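Local atomic coordinates of CELL WALL surface anchor family protein (Streptococcus pneumoniae, PDB entry 2WW8), a protein that forms the adhesin of the pneumococcal pilus, a cell-wall-anchored surface protein that probably attaches the bacterium to host cells. Residues Gly149-Val154 with Tyr180-Pro185; Ile184-Leu189 with Lys590-Asn595; Thr699-Glu704 with Asn708-Phe713. One frame throughout, in Å; residues are numbered along the deposited sequence.

Overall arrangement
The three contacts share one region of the elongated adhesin, where early and late parts of the chain are woven together by short polar links. Contact 1 and contact 2 follow each other along the chain, share Ile184 and Pro185 and have centres about 14 Å apart; Arg182 N and Leu189 O, 2.7 Å apart, join their neighbouring strands. Contact 3 lies closer to each of the other two than they lie to each other. Its centre is about 11 Å from that of contact 1, whose Asp153 and Arg182 reach the backbone of Asp712. It is about 9 Å from that of contact 2, reached by the salt bridge Glu186 OE2 to Arg711 NH2 (2.8 Å) and by Lys703 NZ on Ser592 O (2.8 Å).

Contact 1: Gly149-Val154 with Tyr180-Pro185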
loop_
_atom_site.group_PDB
_atom_site.type_symbol
_atom_site.label_atom_id
_atom_site.label_comp_id
_atom_site.label_asym_id
_atom_site.label_seq_id
_atom_site.Cartn_x
_atom_site.Cartn_y
_atom_site.Cartn_z
ATOM N N GLY A 149 11.379 11.886 8.669
ATOM C CA GLY A 149 10.510 12.531 9.641
ATOM C C GLY A 149 10.702 11.804 10.962
ATOM O O GLY A 149 11.403 10.770 10.998
ATOM N N THR A 150 10.082 12.323 12.029
ATOM C CA THR A 150 10.097 11.744 13.384
ATOM C C THR A 150 8.647 11.648 13.901
ATOM O O THR A 150 7.903 12.644 13.897
ATOM C CB THR A 150 11.007 12.531 14.337
ATOM O OG1 THR A 150 12.356 12.501 13.843
ATOM C CG2 THR A 150 11.033 11.936 15.751
ATOM N N TYR A 151 8.231 10.441 14.282
ATOM C CA TYR A 151 6.920 10.216 14.905
ATOM C C TYR A 151 6.899 10.855 16.263
ATOM O O TYR A 151 7.736 10.526 17.106
ATOM C CB TYR A 151 6.610 8.734 15.063
ATOM C CG TYR A 151 6.238 8.039 13.771
ATOM C CD1 TYR A 151 5.073 8.403 13.087
ATOM C CD2 TYR A 151 6.988 6.984 13.271
ATOM C CE1 TYR A 151 4.713 7.788 11.930
ATOM C CE2 TYR A 151 6.603 6.325 12.090
ATOM C CZ TYR A 151 5.443 6.720 11.455
ATOM O OH TYR A 151 5.071 6.093 10.278
ATOM N N PRO A 152 5.964 11.787 16.485
ATOM C CA PRO A 152 5.993 12.422 17.819
ATOM C C PRO A 152 5.735 11.445 18.973
ATOM O O PRO A 152 6.396 11.609 19.975
ATOM C CB PRO A 152 4.856 13.438 17.753
ATOM C CG PRO A 152 4.865 13.820 16.267
ATOM C CD PRO A 152 5.086 12.505 15.549
ATOM N N ASP A 153 4.822 10.482 18.812
ATOM C CA ASP A 153 4.321 9.668 19.897
ATOM C C ASP A 153 5.454 8.897 20.600
ATOM O O ASP A 153 5.526 8.886 21.824
ATOM C CB ASP A 153 3.257 8.657 19.472
ATOM C CG ASP A 153 3.528 7.949 18.114
ATOM O OD1 ASP A 153 4.662 7.794 17.604
ATOM O OD2 ASP A 153 2.549 7.444 17.547
ATOM N N VAL A 154 6.298 8.233 19.818
ATOM C CA VAL A 154 7.397 7.439 20.387
ATOM C C VAL A 154 8.737 7.870 19.825
ATOM O O VAL A 154 9.751 7.260 20.151
ATOM C CB VAL A 154 7.188 5.913 20.263
ATOM C CG1 VAL A 154 5.902 5.511 20.980
ATOM C CG2 VAL A 154 7.156 5.510 18.764
ATOM N N TYR A 180 4.606 3.963 3.971
ATOM C CA TYR A 180 3.611 4.980 4.203
ATOM C C TYR A 180 2.594 4.323 5.131
ATOM O O TYR A 180 1.800 5.017 5.728
ATOM C CB TYR A 180 3.006 5.548 2.902
ATOM C CG TYR A 180 2.128 4.629 2.077
ATOM C CD1 TYR A 180 2.670 3.829 1.067
ATOM C CD2 TYR A 180 0.742 4.565 2.325
ATOM C CE1 TYR A 180 1.848 2.991 0.294
ATOM C CE2 TYR A 180 -0.098 3.689 1.611
ATOM C CZ TYR A 180 0.481 2.918 0.588
ATOM O OH TYR A 180 -0.334 2.087 -0.120
ATOM N N GLU A 181 2.641 3.001 5.244
ATOM C CA GLU A 181 1.832 2.271 6.197
ATOM C C GLU A 181 2.617 1.882 7.469
ATOM O O GLU A 181 3.711 1.317 7.390
ATOM C CB GLU A 181 1.228 1.071 5.474
ATOM C CG GLU A 181 0.411 0.180 6.424
ATOM C CD GLU A 181 -0.457 -0.839 5.648
ATOM O OE1 GLU A 181 0.024 -1.969 5.391
ATOM O OE2 GLU A 181 -1.616 -0.505 5.279
ATOM N N ARG A 182 2.058 2.201 8.631
ATOM C CA ARG A 182 2.660 1.965 9.928
ATOM C C ARG A 182 1.897 0.872 10.692
ATOM O O ARG A 182 0.669 0.952 10.887
ATOM C CB ARG A 182 2.628 3.289 10.723
ATOM C CG ARG A 182 3.444 3.273 12.017
ATOM C CD ARG A 182 3.118 4.534 12.839
ATOM N NE ARG A 182 4.133 4.678 13.901
ATOM C CZ ARG A 182 4.016 5.474 14.964
ATOM N NH1 ARG A 182 2.892 6.143 15.142
ATOM N NH2 ARG A 182 4.980 5.551 15.874
ATOM N N VAL A 183 2.633 -0.111 11.209
ATOM C CA VAL A 183 2.066 -1.082 12.143
ATOM C C VAL A 183 1.894 -0.444 13.534
ATOM O O VAL A 183 2.848 0.134 14.072
ATOM C CB VAL A 183 2.950 -2.341 12.237
ATOM C CG1 VAL A 183 2.297 -3.392 13.115
ATOM C CG2 VAL A 183 3.208 -2.913 10.794
ATOM N N ILE A 184 0.705 -0.590 14.120
ATOM C CA ILE A 184 0.460 -0.184 15.475
ATOM C C ILE A 184 -0.207 -1.291 16.274
ATOM O O ILE A 184 -0.694 -2.278 15.690
ATOM C CB ILE A 184 -0.429 1.101 15.528
ATOM C CG1 ILE A 184 -1.742 0.883 14.758
ATOM C CG2 ILE A 184 0.364 2.237 15.074
ATOM C CD1 ILE A 184 -2.774 2.017 14.901
ATOM N N PRO A 185 -0.224 -1.157 17.611
ATOM C CA PRO A 185 -0.788 -2.272 18.399
ATOM C C PRO A 185 -2.245 -2.507 18.008
ATOM O O PRO A 185 -2.687 -3.618 18.067
ATOM C CB PRO A 185 -0.711 -1.745 19.847
ATOM C CG PRO A 185 0.527 -0.912 19.852
ATOM C CD PRO A 185 0.394 -0.137 18.483
#
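Asp153 OD1 accepts from two donors at once, Arg182 NH2 across the contact at 2.9 Å and the backbone N of Val154 beside it. The arginine comes to its syn side and the amide to its anti side, both somewhat out of the carboxylate plane. Its twin oxygen is held as firmly: Arg182 NH1 meets Asp153 OD2 at 2.8 Å on the syn lone pair, with a nearly straight N-H...O angle of 166°. The result is an end-on, two-nitrogen salt bridge whose carboxylate and guanidinium planes are moderately tilted, so the pairing is bidentate without being strictly coplanar.

The ring of Tyr151 helps hold the guanidinium flat, together with its bonds to Asp153. Arg182 runs out fully extended, its CG anti to the backbone N (chi1 -170°), and the two side chains slide past each other in opposite directions. The guanidinium lies flat on the phenol, planes 11° apart, in a cation-pi stack with Arg182 CZ 3.5 Å from the ring centroid. Arg182 CD follows over the same face in a CH-pi contact, while Val154 CG2 approaches Arg182 NH2 at the guanidinium edge, 3.6 Å away. One flat cation is thus gripped at its rim by charge and over a face by an aromatic ring.

The second shell ties this pair to a third piece of chain. Asp153 OD2 also accepts from Asp712 N, and Arg182 NH1 also donates to Asp712 O, so the salt bridge brackets the backbone of a single residue. The ring of Tyr158 meets that of Tyr151 obliquely.

The arrangement is a bidentate arginine-aspartate salt bridge with a cation-pi stack on tyrosine, joining the turn after strand 148-150 to strand 171-184 beside the edge strand 711-712 of the Ig-like domain.

Contact 2: Ile184-Leu189 with Lys590-Asn595; sequences IPEGTL and KKSIEN
Ser592 OG donates to the carbonyl oxygen of Glu186 at 2.7 Å, the one hydrogen bond between Ile184-Leu189 and Lys590-Asn595. The hydroxyl approaches in the carbonyl plane on a lone pair, with a C=O...O angle of 126°. It gets there because Ser592 OG sits between its own backbone N and carbonyl carbon (chi1 66°), leaning out toward the turn. Beside this bond Glu186 CB rests 3.7 Å from Ser592 CB, and the CD1 methyl of Ile593 comes to 4.2 Å from Glu186 O.

The acceptor is presented by a type I beta turn from Ile184 to Gly187, which joins strands 171-184 and 187-196 in a beta hairpin. Gly187 N to Ile184 O and Ile184 N to Gly187 O, both 3.0 Å, close it. The unusual backbone of Gly187 would jam a CB against the preceding carbonyl oxygen, the very oxygen that Ser592 grips, so glycine suits the turn for steric reasons.

Farther out, the carboxylate of Glu186 bends away at chi2 to form a salt bridge with Arg711. Ser592, where strand 587-591 gives way to strand 593-601, has further partners: its OG is also hydrogen-bonded to Lys213 N, and the backbone O of Ser592 to Lys703 NZ. Ile593 packs against Leu666, Leu668 and Val210.

All three touching residues are buried, so the chemistry implies a polar link within the protein interior: a main-chain carbonyl that would be costly to bury alone is satisfied by a hydroxyl, while the charge of Glu186 is probably balanced by Arg711.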
loop_
_atom_site.group_PDB
_atom_site.type_symbol
_atom_site.label_atom_id
_atom_site.label_comp_id
_atom_site.label_asym_id
_atom_site.label_seq_id
_atom_site.Cartn_x
_atom_site.Cartn_y
_atom_site.Cartn_z
ATOM N N ILE A 184 0.705 -0.590 14.120
ATOM C CA ILE A 184 0.460 -0.184 15.475
ATOM C C ILE A 184 -0.207 -1.291 16.274
ATOM O O ILE A 184 -0.694 -2.278 15.690
ATOM C CB ILE A 184 -0.429 1.101 15.528
ATOM C CG1 ILE A 184 -1.742 0.883 14.758
ATOM C CG2 ILE A 184 0.364 2.237 15.074
ATOM C CD1 ILE A 184 -2.774 2.017 14.901
ATOM N N PRO A 185 -0.224 -1.157 17.611
ATOM C CA PRO A 185 -0.788 -2.272 18.399
ATOM C C PRO A 185 -2.245 -2.507 18.008
ATOM O O PRO A 185 -2.687 -3.618 18.067
ATOM C CB PRO A 185 -0.711 -1.745 19.847
ATOM C CG PRO A 185 0.527 -0.912 19.852
ATOM C CD PRO A 185 0.394 -0.137 18.483
ATOM N N GLU A 186 -2.973 -1.475 17.575
ATOM C CA GLU A 186 -4.381 -1.603 17.223
ATOM C C GLU A 186 -4.636 -2.056 15.780
ATOM O O GLU A 186 -5.793 -2.262 15.372
ATOM C CB GLU A 186 -5.098 -0.285 17.513
ATOM C CG GLU A 186 -5.146 0.069 18.952
ATOM C CD GLU A 186 -3.848 0.749 19.452
ATOM O OE1 GLU A 186 -3.001 1.163 18.645
ATOM O OE2 GLU A 186 -3.705 0.871 20.685
ATOM N N GLY A 187 -3.580 -2.198 14.979
ATOM C CA GLY A 187 -3.767 -2.604 13.570
ATOM C C GLY A 187 -2.756 -1.922 12.695
ATOM O O GLY A 187 -1.566 -2.110 12.893
ATOM N N THR A 188 -3.200 -1.145 11.718
ATOM C CA THR A 188 -2.249 -0.390 10.910
ATOM C C THR A 188 -2.877 0.983 10.586
ATOM O O THR A 188 -4.098 1.157 10.676
ATOM C CB THR A 188 -1.994 -1.111 9.571
ATOM O OG1 THR A 188 -3.172 -0.971 8.780
ATOM C CG2 THR A 188 -1.656 -2.627 9.758
ATOM N N LEU A 189 -2.050 1.965 10.234
ATOM C CA LEU A 189 -2.568 3.209 9.736
ATOM C C LEU A 189 -1.639 3.629 8.601
ATOM O O LEU A 189 -0.516 3.087 8.484
ATOM C CB LEU A 189 -2.755 4.300 10.829
ATOM C CG LEU A 189 -1.540 4.647 11.703
ATOM C CD1 LEU A 189 -0.546 5.461 10.858
ATOM C CD2 LEU A 189 -1.894 5.461 12.962
ATOM N N LYS A 590 -13.069 -8.275 21.503
ATOM C CA LYS A 590 -13.175 -6.815 21.556
ATOM C C LYS A 590 -12.419 -6.274 20.373
ATOM O O LYS A 590 -11.350 -6.794 20.057
ATOM C CB LYS A 590 -12.522 -6.287 22.843
ATOM C CG LYS A 590 -13.460 -6.442 24.025
ATOM C CD LYS A 590 -12.867 -6.119 25.404
ATOM C CE LYS A 590 -13.944 -6.447 26.471
ATOM N NZ LYS A 590 -13.398 -6.651 27.858
ATOM N N LYS A 591 -12.929 -5.256 19.694
ATOM C CA LYS A 591 -12.217 -4.641 18.583
ATOM C C LYS A 591 -11.272 -3.582 19.146
ATOM O O LYS A 591 -11.598 -2.999 20.186
ATOM C CB LYS A 591 -13.230 -4.116 17.572
ATOM C CG LYS A 591 -14.045 -5.288 17.074
ATOM C CD LYS A 591 -14.765 -4.902 15.836
ATOM C CE LYS A 591 -15.618 -6.095 15.415
ATOM N NZ LYS A 591 -16.235 -5.704 14.125
ATOM N N SER A 592 -10.115 -3.392 18.513
ATOM C CA SER A 592 -9.101 -2.455 18.965
ATOM C C SER A 592 -9.460 -1.000 18.638
ATOM O O SER A 592 -8.984 -0.086 19.331
ATOM C CB SER A 592 -7.788 -2.760 18.271
ATOM O OG SER A 592 -7.971 -2.490 16.889
ATOM N N ILE A 593 -10.254 -0.782 17.591
ATOM C CA ILE A 593 -10.699 0.572 17.223
ATOM C C ILE A 593 -12.179 0.660 17.548
ATOM O O ILE A 593 -13.012 -0.040 16.974
ATOM C CB ILE A 593 -10.327 0.945 15.803
ATOM C CG1 ILE A 593 -8.796 0.926 15.711
ATOM C CG2 ILE A 593 -10.939 2.358 15.388
ATOM C CD1 ILE A 593 -8.353 0.855 14.279
ATOM N N GLU A 594 -12.480 1.451 18.563
ATOM C CA GLU A 594 -13.845 1.502 19.016
ATOM C C GLU A 594 -14.295 2.964 19.261
ATOM O O GLU A 594 -13.887 3.552 20.245
ATOM C CB GLU A 594 -13.946 0.638 20.271
ATOM C CG GLU A 594 -15.267 0.971 20.884
ATOM C CD GLU A 594 -15.970 -0.178 21.489
ATOM O OE1 GLU A 594 -15.393 -0.831 22.412
ATOM O OE2 GLU A 594 -17.132 -0.345 21.039
ATOM N N ASN A 595 -15.094 3.522 18.347
ATOM C CA ASN A 595 -15.457 4.944 18.220
ATOM C C ASN A 595 -14.118 5.683 18.190
ATOM O O ASN A 595 -13.890 6.591 18.996
ATOM C CB ASN A 595 -16.280 5.409 19.439
ATOM C CG ASN A 595 -16.902 6.766 19.215
ATOM O OD1 ASN A 595 -17.052 7.214 18.093
ATOM N ND2 ASN A 595 -17.235 7.453 20.298
#

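Contact 3: Thr699-Glu704 with Asn708-Phe713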
loop_
_atom_site.group_PDB
_atom_site.type_symbol
_atom_site.label_atom_id
_atom_site.label_comp_id
_atom_site.label_asym_id
_atom_site.label_seq_id
_atom_site.Cartn_x
_atom_site.Cartn_y
_atom_site.Cartn_z
ATOM N N THR A 699 -3.344 12.179 13.733
ATOM C CA THR A 699 -3.428 11.205 14.840
ATOM C C THR A 699 -4.641 10.317 14.670
ATOM O O THR A 699 -5.677 10.706 14.086
ATOM C CB THR A 699 -3.445 11.880 16.258
ATOM O OG1 THR A 699 -4.621 12.706 16.419
ATOM C CG2 THR A 699 -2.226 12.812 16.413
ATOM N N LEU A 700 -4.491 9.109 15.198
ATOM C CA LEU A 700 -5.621 8.228 15.432
ATOM C C LEU A 700 -5.768 8.071 16.942
ATOM O O LEU A 700 -4.776 7.727 17.641
ATOM C CB LEU A 700 -5.306 6.856 14.810
ATOM C CG LEU A 700 -6.277 5.729 15.233
ATOM C CD1 LEU A 700 -7.686 6.013 14.725
ATOM C CD2 LEU A 700 -5.752 4.361 14.728
ATOM N N HIS A 701 -6.962 8.339 17.472
ATOM C CA HIS A 701 -7.270 7.907 18.846
ATOM C C HIS A 701 -8.064 6.620 18.593
ATOM O O HIS A 701 -9.195 6.718 18.141
ATOM C CB HIS A 701 -8.170 8.889 19.616
ATOM C CG HIS A 701 -7.455 10.131 20.055
ATOM N ND1 HIS A 701 -7.124 11.146 19.184
ATOM C CD2 HIS A 701 -7.014 10.527 21.275
ATOM C CE1 HIS A 701 -6.496 12.110 19.839
ATOM N NE2 HIS A 701 -6.438 11.769 21.116
ATOM N N PRO A 702 -7.486 5.427 18.885
ATOM C CA PRO A 702 -8.246 4.208 18.595
ATOM C C PRO A 702 -9.552 4.099 19.371
ATOM O O PRO A 702 -10.446 3.406 18.905
ATOM C CB PRO A 702 -7.297 3.059 19.072
ATOM C CG PRO A 702 -5.940 3.657 18.920
ATOM C CD PRO A 702 -6.125 5.117 19.351
ATOM N N LYS A 703 -9.669 4.713 20.539
ATOM C CA LYS A 703 -10.873 4.553 21.389
ATOM C C LYS A 703 -11.143 5.916 22.014
ATOM O O LYS A 703 -10.228 6.494 22.640
ATOM C CB LYS A 703 -10.669 3.441 22.451
ATOM C CG LYS A 703 -10.098 2.072 21.977
ATOM C CD LYS A 703 -10.002 0.940 23.071
ATOM C CE LYS A 703 -9.221 -0.394 22.703
ATOM N NZ LYS A 703 -7.888 -0.605 21.840
ATOM N N GLU A 704 -12.323 6.512 21.806
ATOM C CA GLU A 704 -12.682 7.732 22.560
ATOM C C GLU A 704 -12.622 7.503 24.059
ATOM O O GLU A 704 -12.204 8.394 24.771
ATOM C CB GLU A 704 -14.017 8.370 22.144
ATOM C CG GLU A 704 -13.801 9.270 20.858
ATOM C CD GLU A 704 -13.710 10.777 21.124
ATOM O OE1 GLU A 704 -14.475 11.125 22.070
ATOM O OE2 GLU A 704 -12.944 11.552 20.430
ATOM N N ASN A 708 -5.834 9.447 26.130
ATOM C CA ASN A 708 -4.396 9.626 26.031
ATOM C C ASN A 708 -3.675 8.577 25.217
ATOM O O ASN A 708 -2.444 8.536 25.296
ATOM C CB ASN A 708 -3.760 9.621 27.424
ATOM C CG ASN A 708 -4.169 10.834 28.239
ATOM O OD1 ASN A 708 -4.390 10.732 29.445
ATOM N ND2 ASN A 708 -4.298 11.983 27.588
ATOM N N THR A 709 -4.393 7.687 24.542
ATOM C CA THR A 709 -3.770 6.766 23.587
ATOM C C THR A 709 -3.908 7.353 22.211
ATOM O O THR A 709 -5.011 7.435 21.690
ATOM C CB THR A 709 -4.406 5.362 23.639
ATOM O OG1 THR A 709 -4.232 4.916 24.975
ATOM C CG2 THR A 709 -3.694 4.420 22.714
ATOM N N VAL A 710 -2.782 7.812 21.660
ATOM C CA VAL A 710 -2.712 8.556 20.441
ATOM C C VAL A 710 -1.631 7.884 19.607
ATOM O O VAL A 710 -0.510 7.608 20.069
ATOM C CB VAL A 710 -2.272 9.997 20.712
ATOM C CG1 VAL A 710 -2.664 10.811 19.525
ATOM C CG2 VAL A 710 -3.013 10.513 21.882
ATOM N N ARG A 711 -1.981 7.612 18.364
ATOM C CA ARG A 711 -1.018 7.105 17.398
ATOM C C ARG A 711 -0.849 8.098 16.223
ATOM O O ARG A 711 -1.844 8.467 15.622
ATOM C CB ARG A 711 -1.510 5.765 16.813
ATOM C CG ARG A 711 -2.093 4.722 17.825
ATOM C CD ARG A 711 -1.032 4.404 18.834
ATOM N NE ARG A 711 -1.390 3.266 19.676
ATOM C CZ ARG A 711 -0.971 3.126 20.921
ATOM N NH1 ARG A 711 -0.227 4.078 21.477
ATOM N NH2 ARG A 711 -1.318 2.058 21.629
ATOM N N ASP A 712 0.387 8.472 15.889
ATOM C CA ASP A 712 0.719 9.340 14.777
ATOM C C ASP A 712 0.689 8.636 13.416
ATOM O O ASP A 712 1.165 7.526 13.266
ATOM C CB ASP A 712 2.103 9.989 14.972
ATOM C CG ASP A 712 2.067 11.063 16.038
ATOM O OD1 ASP A 712 1.468 12.114 15.727
ATOM O OD2 ASP A 712 2.525 10.833 17.197
ATOM N N PHE A 713 0.142 9.330 12.429
ATOM C CA PHE A 713 0.313 8.997 11.020
ATOM C C PHE A 713 1.630 9.592 10.488
ATOM O O PHE A 713 2.052 10.687 10.907
ATOM C CB PHE A 713 -0.823 9.676 10.206
ATOM C CG PHE A 713 -2.150 8.978 10.325
ATOM C CD1 PHE A 713 -3.010 9.249 11.378
ATOM C CD2 PHE A 713 -2.589 8.168 9.280
ATOM C CE1 PHE A 713 -4.266 8.610 11.437
ATOM C CE2 PHE A 713 -3.812 7.536 9.310
ATOM C CZ PHE A 713 -4.657 7.768 10.391
HETATM O O HOH W 1 -7.404 6.312 21.927
#
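Leu700 and Arg711 pair at the heart of a beta hairpin, made by strands 699-701 and 711-712 at the edge of a five-stranded antiparallel sheet in the Ig-like domain. Theirs is the antiparallel hydrogen-bonded pair: Leu700 N reaches Arg711 O at 2.8 Å and Arg711 N reaches Leu700 O at 2.9 Å, both nearly straight. Next to it Thr699 and Asp712 form a non-hydrogen-bonded pair, where Thr699 CA makes a CA-H...O contact of 3.3 Å with Arg711 O; Asp712 OD1 is salt-bridged to Arg697 NE.

Packing is tight at this end. Phe713 turns its ring so that its rim meets the backbone of Thr699 and Leu700, Phe713 CE1 lying 3.9 Å from Leu700 CB. The ring is also backed by Leu189, Leu208 and Val210. On the face carrying Thr699 and Asp712, Val710 places CG1 anti to its backbone N (chi1 -161°), 3.5 Å from Thr699 CB. The same methyl lies over the rim of one face of His701, whose ring runs alongside Val710 and brings its NE2 up to Val710 CG2.

Toward the turn the strands part and the contact becomes looser and more polar. Pro702 crosses Arg711 at about a right angle, Pro702 CG coming to 4.1 Å from Arg711 CG. The guanidinium of Arg711, whose partner is Glu186, folds back at chi2 over Thr709 CG2, and Thr709 OG1 pairs with Glu706. Here direct backbone pairing gives way to a water that takes the amide hydrogen of Lys703.

That water, 3.1 Å from Lys703 N, lies 2.7 Å from Thr709 O, to which it probably donates.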